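Local coordinates for leucine-rich repeat protein (Bacteroides thetaiotaomicron, PDB 4ECN) that is of unknown function but, as an extracellular leucine-rich repeat protein with DUF4458 domains, probably binds other proteins, at residues V219-Y224 / V257-K262. Sequence-based numbering, arbitrary orientation.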
# COMPACT_ATOMS: atom_id res chain seq x y z
N VAL A 219 -0.51 -32.18 -22.04
CA VAL A 219 -1.52 -31.28 -21.49
C VAL A 219 -1.52 -29.89 -22.22
O VAL A 219 -2.43 -29.08 -22.00
CB VAL A 219 -1.35 -31.11 -19.95
CG1 VAL A 219 -1.64 -32.43 -19.23
CG2 VAL A 219 0.02 -30.56 -19.56
N ALA A 220 -0.55 -29.65 -23.11
CA ALA A 220 -0.49 -28.40 -23.88
C ALA A 220 0.57 -28.45 -24.99
O ALA A 220 1.56 -29.17 -24.87
CB ALA A 220 -0.19 -27.21 -22.96
N TYR A 221 0.37 -27.65 -26.04
CA TYR A 221 1.36 -27.54 -27.12
C TYR A 221 1.27 -26.17 -27.81
O TYR A 221 0.23 -25.49 -27.77
CB TYR A 221 1.22 -28.66 -28.19
CG TYR A 221 -0.04 -28.56 -29.02
CD1 TYR A 221 -0.08 -27.78 -30.18
CD2 TYR A 221 -1.22 -29.18 -28.61
CE1 TYR A 221 -1.26 -27.62 -30.90
CE2 TYR A 221 -2.40 -29.04 -29.34
CZ TYR A 221 -2.41 -28.27 -30.49
OH TYR A 221 -3.56 -28.15 -31.23
N THR A 222 2.38 -25.79 -28.46
CA THR A 222 2.53 -24.63 -29.31
C THR A 222 3.20 -25.13 -30.59
O THR A 222 4.29 -25.71 -30.52
CB THR A 222 3.27 -23.49 -28.62
OG1 THR A 222 2.59 -23.15 -27.41
CG2 THR A 222 3.36 -22.26 -29.48
N THR A 223 2.52 -24.97 -31.74
CA THR A 223 3.09 -25.37 -33.04
C THR A 223 3.69 -24.13 -33.74
O THR A 223 3.20 -23.01 -33.54
CB THR A 223 2.07 -26.10 -33.94
OG1 THR A 223 0.87 -25.35 -33.99
CG2 THR A 223 1.78 -27.52 -33.47
N TYR A 224 4.75 -24.33 -34.54
CA TYR A 224 5.44 -23.27 -35.27
C TYR A 224 5.64 -23.58 -36.77
O TYR A 224 5.88 -24.73 -37.14
CB TYR A 224 6.83 -23.02 -34.67
CG TYR A 224 6.81 -22.64 -33.21
CD1 TYR A 224 6.64 -21.31 -32.81
CD2 TYR A 224 6.97 -23.60 -32.22
CE1 TYR A 224 6.59 -20.97 -31.46
CE2 TYR A 224 6.93 -23.27 -30.87
CZ TYR A 224 6.75 -21.95 -30.49
OH TYR A 224 6.71 -21.62 -29.16
N VAL A 257 0.18 -36.26 -29.36
CA VAL A 257 0.10 -34.80 -29.36
C VAL A 257 -1.13 -34.45 -30.22
O VAL A 257 -1.04 -34.45 -31.45
CB VAL A 257 1.41 -34.09 -29.81
CG1 VAL A 257 1.25 -32.58 -29.79
CG2 VAL A 257 2.59 -34.51 -28.94
N PRO A 258 -2.32 -34.27 -29.58
CA PRO A 258 -3.56 -34.03 -30.35
C PRO A 258 -3.69 -32.61 -30.92
O PRO A 258 -4.21 -31.70 -30.25
CB PRO A 258 -4.66 -34.30 -29.32
CG PRO A 258 -4.05 -33.97 -28.03
CD PRO A 258 -2.60 -34.34 -28.14
N ILE A 259 -3.30 -32.44 -32.20
CA ILE A 259 -3.35 -31.15 -32.88
C ILE A 259 -4.82 -30.79 -33.17
O ILE A 259 -5.57 -31.64 -33.65
CB ILE A 259 -2.47 -31.17 -34.16
CG1 ILE A 259 -1.00 -31.55 -33.82
CG2 ILE A 259 -2.56 -29.85 -34.95
CD1 ILE A 259 -0.25 -30.65 -32.81
N GLN A 260 -5.23 -29.55 -32.85
CA GLN A 260 -6.61 -29.07 -32.98
C GLN A 260 -6.88 -28.28 -34.26
O GLN A 260 -8.01 -28.32 -34.75
CB GLN A 260 -6.96 -28.16 -31.79
CG GLN A 260 -6.84 -28.83 -30.42
CD GLN A 260 -7.76 -30.01 -30.24
OE1 GLN A 260 -8.98 -29.92 -30.45
NE2 GLN A 260 -7.19 -31.13 -29.81
N LEU A 261 -5.86 -27.52 -34.74
CA LEU A 261 -5.92 -26.62 -35.91
C LEU A 261 -7.02 -25.60 -35.69
O LEU A 261 -7.96 -25.50 -36.48
CB LEU A 261 -6.12 -27.38 -37.24
CG LEU A 261 -5.15 -28.50 -37.57
CD1 LEU A 261 -5.74 -29.42 -38.63
CD2 LEU A 261 -3.81 -27.98 -38.00
N LYS A 262 -6.96 -24.93 -34.54
CA LYS A 262 -7.97 -23.94 -34.15
C LYS A 262 -7.33 -22.59 -33.82
O LYS A 262 -6.10 -22.43 -33.84
CB LYS A 262 -8.79 -24.45 -32.94
CG LYS A 262 -9.55 -25.74 -33.14
CD LYS A 262 -10.22 -26.14 -31.82
CE LYS A 262 -10.88 -27.50 -31.87
NZ LYS A 262 -11.39 -27.92 -30.54
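The ring of Y221 takes I259 over one face. Methyl CD1 of I259 sits 3.9 Å from the ring centroid, a CH-pi contact over the face but displaced toward the rim. CE2 of Y221 lies 3.3 Å from P258 O, which meets the ring obliquely, as does V257 CG1. CG of Y221 lies between the backbone N and the carbonyl carbon (chi1 69°), and the ring reaches across to the end of strand 251-259. There the backbone N-H of Q260 donates to Y221 OH, at 2.7 Å. E235 from strand 230-238 also hydrogen-bonds this buried hydroxyl, and the same carboxylate group accepts the backbone N-H groups of L261 and K262. CG2 of T223 meets I259 CD1 tip to tip, 3.8 Å apart. The amide of Q260 folds back, and its NE2 donates to P258 O from above the carbonyl plane, at 3.1 Å; E140 is a further partner of NE2. The axes of the strand segments 219-224 and 257-259 come within 8.0 Å, at 58° to each other, with no backbone pairing between them. Side chains packing between two strand layers that cross in this way fit a beta-sandwich, consistent with the transthyretin-like clan of DUF4458.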